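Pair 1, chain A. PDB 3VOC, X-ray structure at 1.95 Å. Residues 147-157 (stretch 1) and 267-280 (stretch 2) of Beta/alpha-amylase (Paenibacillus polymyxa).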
# COMPACT_ATOMS: atom_id res chain seq x y z
N TYR A 147 3.93 20.26 14.91
CA TYR A 147 2.95 20.39 13.83
C TYR A 147 1.67 19.62 14.14
O TYR A 147 0.85 19.35 13.24
CB TYR A 147 3.54 19.83 12.53
CG TYR A 147 4.62 20.68 11.91
CD1 TYR A 147 4.31 21.60 10.91
CD2 TYR A 147 5.95 20.56 12.32
CE1 TYR A 147 5.29 22.38 10.33
CE2 TYR A 147 6.94 21.35 11.74
CZ TYR A 147 6.60 22.25 10.74
OH TYR A 147 7.57 23.05 10.16
N LYS A 148 1.49 19.25 15.40
CA LYS A 148 0.38 18.36 15.79
C LYS A 148 -1.00 18.85 15.31
O LYS A 148 -1.79 18.07 14.77
CB LYS A 148 0.41 18.10 17.31
CG LYS A 148 -0.85 17.57 17.90
CD LYS A 148 -0.80 17.60 19.41
CE LYS A 148 -2.14 17.15 19.99
NZ LYS A 148 -2.18 15.68 20.11
N SER A 149 -1.27 20.15 15.46
CA SER A 149 -2.58 20.68 15.10
C SER A 149 -2.93 20.60 13.61
O SER A 149 -4.11 20.69 13.25
CB SER A 149 -2.72 22.13 15.54
OG SER A 149 -2.00 23.00 14.69
N ILE A 150 -1.95 20.45 12.73
CA ILE A 150 -2.27 20.36 11.30
C ILE A 150 -2.31 18.93 10.74
O ILE A 150 -2.67 18.73 9.58
CB ILE A 150 -1.36 21.26 10.43
CG1 ILE A 150 0.03 20.63 10.27
CG2 ILE A 150 -1.34 22.71 11.00
CD1 ILE A 150 0.82 21.19 9.08
N ILE A 151 -1.93 17.94 11.56
CA ILE A 151 -1.89 16.54 11.11
C ILE A 151 -3.10 15.79 11.67
O ILE A 151 -3.16 15.50 12.86
CB ILE A 151 -0.56 15.85 11.51
CG1 ILE A 151 0.63 16.55 10.83
CG2 ILE A 151 -0.58 14.35 11.15
CD1 ILE A 151 1.99 16.05 11.29
N PRO A 152 -4.09 15.49 10.82
CA PRO A 152 -5.31 14.85 11.31
C PRO A 152 -5.29 13.32 11.23
O PRO A 152 -6.18 12.67 11.77
CB PRO A 152 -6.38 15.38 10.35
CG PRO A 152 -5.64 15.52 9.04
CD PRO A 152 -4.21 15.88 9.40
N LYS A 153 -4.27 12.78 10.57
CA LYS A 153 -4.23 11.36 10.23
C LYS A 153 -2.83 11.08 9.71
O LYS A 153 -2.19 11.97 9.12
CB LYS A 153 -5.29 11.05 9.16
CG LYS A 153 -5.41 9.59 8.79
CD LYS A 153 -6.83 9.26 8.35
CE LYS A 153 -7.12 7.76 8.60
NZ LYS A 153 -8.56 7.42 8.44
N ILE A 154 -2.33 9.88 9.95
CA ILE A 154 -1.01 9.48 9.43
C ILE A 154 -1.12 8.15 8.69
O ILE A 154 -1.81 7.25 9.17
CB ILE A 154 0.03 9.32 10.59
CG1 ILE A 154 0.19 10.67 11.33
CG2 ILE A 154 1.38 8.82 10.04
CD1 ILE A 154 0.96 10.60 12.67
N TYR A 155 -0.46 8.04 7.53
CA TYR A 155 -0.44 6.77 6.79
C TYR A 155 0.89 6.05 6.94
O TYR A 155 1.95 6.69 7.04
CB TYR A 155 -0.78 6.96 5.29
CG TYR A 155 -2.24 7.35 5.03
CD1 TYR A 155 -3.28 6.75 5.75
CD2 TYR A 155 -2.57 8.31 4.07
CE1 TYR A 155 -4.63 7.12 5.53
CE2 TYR A 155 -3.91 8.68 3.84
CZ TYR A 155 -4.94 8.07 4.56
OH TYR A 155 -6.27 8.43 4.35
N LEU A 156 0.84 4.71 6.94
CA LEU A 156 2.04 3.90 6.91
C LEU A 156 2.16 3.29 5.53
O LEU A 156 1.14 3.13 4.84
CB LEU A 156 1.94 2.77 7.93
CG LEU A 156 1.63 3.19 9.36
CD1 LEU A 156 1.63 1.97 10.26
CD2 LEU A 156 2.60 4.29 9.88
N SER A 157 3.38 2.94 5.14
CA SER A 157 3.64 2.18 3.93
C SER A 157 3.91 0.71 4.29
O SER A 157 4.91 0.38 4.96
CB SER A 157 4.83 2.77 3.17
OG SER A 157 5.23 1.92 2.11
N ASN A 267 4.85 5.25 18.82
CA ASN A 267 5.47 6.54 18.58
C ASN A 267 4.51 7.71 18.38
O ASN A 267 4.87 8.86 18.63
CB ASN A 267 6.43 6.43 17.39
CG ASN A 267 7.69 5.65 17.75
OD1 ASN A 267 8.47 6.09 18.57
ND2 ASN A 267 7.86 4.46 17.17
N PHE A 268 3.29 7.43 17.93
CA PHE A 268 2.39 8.50 17.51
C PHE A 268 1.25 8.78 18.46
O PHE A 268 0.75 9.90 18.49
CB PHE A 268 1.79 8.24 16.11
CG PHE A 268 2.81 8.12 15.00
CD1 PHE A 268 4.04 8.79 15.08
CD2 PHE A 268 2.51 7.38 13.86
CE1 PHE A 268 4.99 8.68 14.05
CE2 PHE A 268 3.44 7.27 12.81
CZ PHE A 268 4.68 7.92 12.90
N ASP A 269 0.81 7.77 19.20
CA ASP A 269 -0.44 7.91 19.96
C ASP A 269 -0.37 8.95 21.06
O ASP A 269 -1.36 9.60 21.34
CB ASP A 269 -0.93 6.57 20.52
CG ASP A 269 -1.56 5.69 19.45
OD1 ASP A 269 -1.58 6.08 18.27
OD2 ASP A 269 -1.98 4.57 19.79
N SER A 270 0.79 9.10 21.68
CA SER A 270 0.94 10.12 22.75
C SER A 270 1.49 11.46 22.24
O SER A 270 1.65 12.40 23.01
CB SER A 270 1.79 9.56 23.89
OG SER A 270 3.12 9.34 23.44
N VAL A 271 1.76 11.56 20.94
CA VAL A 271 2.28 12.80 20.37
C VAL A 271 1.19 13.42 19.51
O VAL A 271 0.82 14.59 19.69
CB VAL A 271 3.57 12.54 19.55
CG1 VAL A 271 4.02 13.79 18.81
CG2 VAL A 271 4.70 12.01 20.48
N PHE A 272 0.65 12.63 18.58
CA PHE A 272 -0.42 13.08 17.70
C PHE A 272 -1.79 12.60 18.15
O PHE A 272 -2.73 13.37 18.16
CB PHE A 272 -0.12 12.63 16.27
CG PHE A 272 1.20 13.14 15.76
CD1 PHE A 272 2.27 12.26 15.58
CD2 PHE A 272 1.39 14.50 15.52
CE1 PHE A 272 3.50 12.73 15.11
CE2 PHE A 272 2.62 14.98 15.07
CZ PHE A 272 3.67 14.10 14.86
N GLY A 273 -1.89 11.32 18.50
CA GLY A 273 -3.17 10.75 18.93
C GLY A 273 -4.22 10.79 17.83
O GLY A 273 -5.40 11.02 18.09
N VAL A 274 -3.79 10.55 16.60
CA VAL A 274 -4.72 10.56 15.46
C VAL A 274 -4.87 9.14 14.91
O VAL A 274 -4.09 8.25 15.27
CB VAL A 274 -4.23 11.50 14.34
CG1 VAL A 274 -4.29 12.97 14.78
CG2 VAL A 274 -2.80 11.08 13.88
N ARG A 275 -5.87 8.92 14.06
CA ARG A 275 -6.00 7.64 13.33
C ARG A 275 -4.77 7.38 12.46
O ARG A 275 -4.25 8.30 11.82
CB ARG A 275 -7.25 7.62 12.43
CG ARG A 275 -8.61 7.73 13.14
CD ARG A 275 -8.74 6.70 14.26
NE ARG A 275 -8.63 5.34 13.74
CZ ARG A 275 -8.49 4.25 14.49
NH1 ARG A 275 -8.42 4.36 15.81
NH2 ARG A 275 -8.38 3.05 13.93
N ILE A 276 -4.33 6.12 12.43
CA ILE A 276 -3.23 5.70 11.58
C ILE A 276 -3.82 4.72 10.57
O ILE A 276 -4.66 3.87 10.92
CB ILE A 276 -2.12 5.01 12.42
CG1 ILE A 276 -1.66 5.94 13.55
CG2 ILE A 276 -0.93 4.57 11.53
CD1 ILE A 276 -0.85 5.25 14.66
N GLY A 277 -3.39 4.85 9.32
CA GLY A 277 -3.90 3.97 8.28
C GLY A 277 -2.83 3.29 7.45
O GLY A 277 -1.65 3.67 7.47
N ALA A 278 -3.26 2.31 6.67
CA ALA A 278 -2.40 1.67 5.69
C ALA A 278 -3.28 1.26 4.51
O ALA A 278 -4.51 1.33 4.60
CB ALA A 278 -1.67 0.45 6.29
N LYS A 279 -2.65 0.85 3.42
CA LYS A 279 -3.35 0.65 2.16
C LYS A 279 -3.27 -0.78 1.65
O LYS A 279 -2.21 -1.41 1.65
CB LYS A 279 -2.80 1.61 1.10
CG LYS A 279 -2.67 3.06 1.60
CD LYS A 279 -2.16 4.06 0.54
CE LYS A 279 -2.14 5.49 1.12
NZ LYS A 279 -1.90 6.56 0.08
N ILE A 280 -4.42 -1.28 1.20
CA ILE A 280 -4.48 -2.54 0.47
C ILE A 280 -4.50 -2.21 -1.02
O ILE A 280 -5.22 -1.29 -1.44
CB ILE A 280 -5.70 -3.38 0.92
CG1 ILE A 280 -5.50 -3.87 2.38
CG2 ILE A 280 -5.95 -4.60 -0.02
CD1 ILE A 280 -6.70 -4.70 2.92
O HOH W 1 -7.62 11.00 13.51
O HOH W 2 0.24 0.93 3.30

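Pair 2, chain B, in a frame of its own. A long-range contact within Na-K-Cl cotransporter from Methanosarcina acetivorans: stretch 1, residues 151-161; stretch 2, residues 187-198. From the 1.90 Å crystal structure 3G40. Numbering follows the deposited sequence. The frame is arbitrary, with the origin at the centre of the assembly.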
# COMPACT_ATOMS: atom_id res chain seq x y z
N GLY B 151 1.92 3.54 5.13
CA GLY B 151 1.38 3.77 3.79
C GLY B 151 0.06 4.52 3.93
O GLY B 151 -0.02 5.48 4.70
N LEU B 152 -0.97 4.10 3.21
CA LEU B 152 -2.27 4.76 3.30
C LEU B 152 -3.16 4.03 4.29
O LEU B 152 -4.36 4.33 4.40
CB LEU B 152 -2.94 4.86 1.93
CG LEU B 152 -2.18 5.75 0.94
CD1 LEU B 152 -2.68 5.57 -0.49
CD2 LEU B 152 -2.27 7.21 1.37
N GLY B 153 -2.59 3.07 5.00
CA GLY B 153 -3.29 2.43 6.11
C GLY B 153 -4.59 1.80 5.66
O GLY B 153 -4.64 1.13 4.62
N ARG B 154 -5.66 2.06 6.40
CA ARG B 154 -6.95 1.48 6.05
C ARG B 154 -7.74 2.32 5.04
O ARG B 154 -8.83 1.94 4.65
CB ARG B 154 -7.80 1.23 7.32
CG ARG B 154 -7.24 0.15 8.25
CD ARG B 154 -8.05 0.07 9.57
NE ARG B 154 -9.44 -0.34 9.34
CZ ARG B 154 -10.43 -0.13 10.20
NH1 ARG B 154 -10.21 0.51 11.35
NH2 ARG B 154 -11.65 -0.54 9.92
N GLN B 155 -7.19 3.46 4.63
CA GLN B 155 -7.89 4.38 3.72
C GLN B 155 -9.33 4.62 4.17
O GLN B 155 -10.26 4.61 3.36
CB GLN B 155 -7.87 3.84 2.27
CG GLN B 155 -6.47 3.51 1.82
CD GLN B 155 -6.34 3.14 0.32
OE1 GLN B 155 -7.32 3.09 -0.43
NE2 GLN B 155 -5.12 2.87 -0.10
N ASN B 156 -9.52 4.84 5.46
CA ASN B 156 -10.88 5.00 5.98
C ASN B 156 -11.11 6.35 6.67
O ASN B 156 -12.25 6.69 7.02
CB ASN B 156 -11.26 3.84 6.90
CG ASN B 156 -10.49 3.84 8.20
OD1 ASN B 156 -9.39 4.37 8.28
ND2 ASN B 156 -11.06 3.23 9.24
N LEU B 157 -10.05 7.11 6.88
CA LEU B 157 -10.18 8.41 7.54
C LEU B 157 -9.32 9.43 6.82
O LEU B 157 -8.13 9.21 6.61
CB LEU B 157 -9.78 8.33 9.03
CG LEU B 157 -10.60 7.36 9.91
CD1 LEU B 157 -9.89 7.06 11.23
CD2 LEU B 157 -12.00 7.92 10.14
N ILE B 158 -9.92 10.56 6.46
CA ILE B 158 -9.22 11.65 5.79
C ILE B 158 -9.42 12.91 6.61
O ILE B 158 -10.55 13.22 6.99
CB ILE B 158 -9.78 11.89 4.36
CG1 ILE B 158 -9.67 10.61 3.51
CG2 ILE B 158 -9.04 13.03 3.68
CD1 ILE B 158 -10.50 10.65 2.23
N ASN B 159 -8.33 13.63 6.90
CA ASN B 159 -8.43 14.97 7.48
C ASN B 159 -8.03 16.01 6.44
O ASN B 159 -6.98 15.88 5.82
CB ASN B 159 -7.48 15.14 8.68
CG ASN B 159 -7.94 14.39 9.91
OD1 ASN B 159 -9.09 13.97 10.02
ND2 ASN B 159 -7.02 14.21 10.86
N LEU B 160 -8.87 17.02 6.24
CA LEU B 160 -8.48 18.17 5.42
C LEU B 160 -8.14 19.30 6.38
O LEU B 160 -9.02 19.77 7.12
CB LEU B 160 -9.65 18.59 4.52
CG LEU B 160 -9.51 19.27 3.17
CD1 LEU B 160 -10.56 20.36 3.15
CD2 LEU B 160 -8.09 19.78 2.76
N TRP B 161 -6.88 19.73 6.38
CA TRP B 161 -6.42 20.81 7.24
C TRP B 161 -6.59 22.15 6.55
O TRP B 161 -6.01 22.41 5.50
CB TRP B 161 -4.95 20.60 7.62
CG TRP B 161 -4.78 19.45 8.53
CD1 TRP B 161 -4.61 18.14 8.18
CD2 TRP B 161 -4.79 19.49 9.97
NE1 TRP B 161 -4.50 17.37 9.31
CE2 TRP B 161 -4.61 18.17 10.42
CE3 TRP B 161 -4.92 20.52 10.91
CZ2 TRP B 161 -4.56 17.85 11.78
CZ3 TRP B 161 -4.87 20.20 12.26
CH2 TRP B 161 -4.69 18.88 12.68
N LYS B 187 -12.80 13.98 -3.59
CA LYS B 187 -12.56 12.87 -4.51
C LYS B 187 -12.17 11.58 -3.75
O LYS B 187 -12.72 10.50 -3.99
CB LYS B 187 -11.46 13.27 -5.50
CG LYS B 187 -10.97 12.15 -6.45
CD LYS B 187 -12.12 11.54 -7.23
CE LYS B 187 -12.66 12.49 -8.28
NZ LYS B 187 -13.78 11.86 -9.05
N LEU B 188 -11.23 11.69 -2.81
CA LEU B 188 -10.78 10.52 -2.06
C LEU B 188 -11.85 10.07 -1.08
O LEU B 188 -12.07 8.88 -0.89
CB LEU B 188 -9.45 10.79 -1.35
CG LEU B 188 -8.26 11.01 -2.27
CD1 LEU B 188 -7.01 11.35 -1.50
CD2 LEU B 188 -8.03 9.76 -3.18
N LYS B 189 -12.55 11.02 -0.47
CA LYS B 189 -13.69 10.60 0.36
C LYS B 189 -14.58 9.68 -0.47
O LYS B 189 -15.02 8.63 -0.02
CB LYS B 189 -14.51 11.80 0.83
CG LYS B 189 -15.81 11.40 1.56
CD LYS B 189 -16.65 12.62 1.92
CE LYS B 189 -18.09 12.24 2.22
NZ LYS B 189 -18.23 11.19 3.26
N SER B 190 -14.85 10.10 -1.70
CA SER B 190 -15.81 9.38 -2.52
C SER B 190 -15.23 8.04 -3.02
O SER B 190 -15.89 7.01 -2.94
CB SER B 190 -16.27 10.28 -3.68
OG SER B 190 -16.74 9.53 -4.77
N ASN B 191 -14.00 8.05 -3.52
CA ASN B 191 -13.41 6.82 -4.06
C ASN B 191 -13.02 5.77 -2.99
O ASN B 191 -13.12 4.58 -3.24
CB ASN B 191 -12.25 7.13 -5.01
CG ASN B 191 -12.74 7.63 -6.35
OD1 ASN B 191 -13.89 7.39 -6.72
ND2 ASN B 191 -11.89 8.34 -7.08
N TRP B 192 -12.59 6.23 -1.82
CA TRP B 192 -12.27 5.33 -0.70
C TRP B 192 -13.50 4.97 0.13
O TRP B 192 -13.47 4.02 0.93
CB TRP B 192 -11.26 5.97 0.25
CG TRP B 192 -9.88 6.12 -0.30
CD1 TRP B 192 -9.41 5.69 -1.53
CD2 TRP B 192 -8.76 6.73 0.36
NE1 TRP B 192 -8.08 6.01 -1.66
CE2 TRP B 192 -7.65 6.64 -0.52
CE3 TRP B 192 -8.59 7.33 1.61
CZ2 TRP B 192 -6.40 7.14 -0.18
CZ3 TRP B 192 -7.34 7.84 1.94
CH2 TRP B 192 -6.25 7.73 1.05
N LYS B 193 -14.58 5.73 -0.03
CA LYS B 193 -15.73 5.63 0.86
C LYS B 193 -15.26 5.77 2.30
O LYS B 193 -15.64 4.99 3.18
CB LYS B 193 -16.48 4.31 0.66
CG LYS B 193 -17.12 4.20 -0.72
CD LYS B 193 -18.01 2.98 -0.84
CE LYS B 193 -18.74 2.98 -2.18
NZ LYS B 193 -19.64 1.80 -2.34
N ALA B 194 -14.42 6.77 2.52
CA ALA B 194 -13.83 7.08 3.81
C ALA B 194 -14.62 8.17 4.53
O ALA B 194 -15.43 8.86 3.92
CB ALA B 194 -12.36 7.54 3.60
N SER B 195 -14.37 8.32 5.83
CA SER B 195 -14.91 9.46 6.58
C SER B 195 -14.00 10.67 6.46
O SER B 195 -12.78 10.54 6.50
CB SER B 195 -15.09 9.09 8.06
OG SER B 195 -15.99 8.02 8.17
N LEU B 196 -14.60 11.85 6.30
CA LEU B 196 -13.84 13.08 6.10
C LEU B 196 -14.04 14.04 7.26
O LEU B 196 -15.18 14.26 7.69
CB LEU B 196 -14.29 13.76 4.81
CG LEU B 196 -13.66 15.11 4.45
CD1 LEU B 196 -12.13 15.02 4.38
CD2 LEU B 196 -14.22 15.62 3.11
N SER B 197 -12.95 14.61 7.77
CA SER B 197 -13.04 15.68 8.78
C SER B 197 -12.34 16.92 8.29
O SER B 197 -11.32 16.84 7.61
CB SER B 197 -12.40 15.27 10.12
OG SER B 197 -12.99 14.12 10.68
N PHE B 198 -12.89 18.08 8.65
CA PHE B 198 -12.23 19.36 8.42
C PHE B 198 -11.57 19.77 9.73
O PHE B 198 -12.23 19.83 10.77
CB PHE B 198 -13.23 20.45 8.03
CG PHE B 198 -13.86 20.29 6.68
CD1 PHE B 198 -14.94 21.08 6.33
CD2 PHE B 198 -13.38 19.37 5.77
CE1 PHE B 198 -15.54 20.96 5.09
CE2 PHE B 198 -13.97 19.24 4.52
CZ PHE B 198 -15.04 20.03 4.18
O HOH W 3 -11.89 11.72 9.38

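The two pairs differ most sharply where the strands begin to meet: in pair 1 a water spans the gap that a direct backbone hydrogen bond closes in pair 2. A:Pro152 O lies 4.4 Å from A:Arg275 N, too far to bond, and water 1 donates to A:Pro152 O (2.8 Å) while accepting from A:Arg275 N (2.8 Å). At the matching positions B:Ser195 N donates straight to B:Asn156 O at 2.9 Å.

The backbones superpose with an RMSD of 0.9 Å over 14 central residues, most closely at the centre of the strands. Each pair sets two parallel strands side by side, their directions 32° apart in pair 1 and 22° in pair 2, and the second strand follows a helical segment and a short connection. A:Ile154 matches B:Ile158, and A:Ile276 and A:Gly277 match B:Leu196 and B:Ser197, all within 0.2 Å at CA. Three hydrogen bonds recur: A:Ile154 N to A:Arg275 O (3.1 Å) and B:Ile158 N to B:Ser195 O (2.9 Å); A:Gly277 N to A:Ile154 O and B:Ser197 N to B:Ile158 O (both 2.9 Å); A:Leu156 N to A:Gly277 O and B:Leu160 N to B:Ser197 O (both 2.8 Å).

The matched isoleucines share the m, t rotamer and fill the space between strand and helical segment. Both reach the matched aromatic, A:Ile154 CD1 at 3.6 Å from A:Phe272 CD1 and B:Ile158 CD1 at 3.9 Å from B:Trp192 CE3. A:Ile154 CD1 also sits over one face of the A:Phe268 ring, 4.0 Å from its centroid, whereas B:Ile158 CD1 lies 3.7 Å from B:Leu188 CB and 3.9 Å from B:Ala194 CB.

A:Phe272 and B:Trp192 put an aromatic ring at the same position, and the residues matched at A:Ile151 and B:Gln155 each approach it. A:Ile151 CD1 touches A:Phe272 CE2 at 4.0 Å. B:Gln155 lays its aliphatic part over the indole, with CB 3.8 Å from the centroid of the six-membered ring of B:Trp192; B:Gln155 OE1 is 3.3 Å from B:Trp192 NE1, but the angle is too poor for a hydrogen bond. The connection after the ring takes positive phi in both pairs, at A:Gly273 and B:Lys193. In pair 1 the carbonyls leading up to A:Gly273 are held by A:Lys148, whose NZ donates to A:Val271 O (3.2 Å) and A:Phe272 O (3.1 Å).

On the sheet face of A:Tyr155 and B:Asn159, the bulk is shared differently across the strands. A:Gly277 leaves room for the A:Tyr155 ring, whose edge faces A:Gly277 CA; an ideal CB there would lie 3.0 Å from A:Tyr155 CD1, a clash. The smaller B:Asn159 accommodates a side chain at B:Ser197, with B:Asn159 OD1 3.6 Å from B:Ser197 CB.

Farther along, A:Leu156 CG meets A:Ile276 CG2 at 3.6 Å; B:Leu160 CB keeps a looser contact with the matching B:Leu196 CD1 (4.3 Å), and B:Leu160 CD1 packs on B:Phe198 CE2 at 3.8 Å; B:Phe198 matches the small A:Ala278.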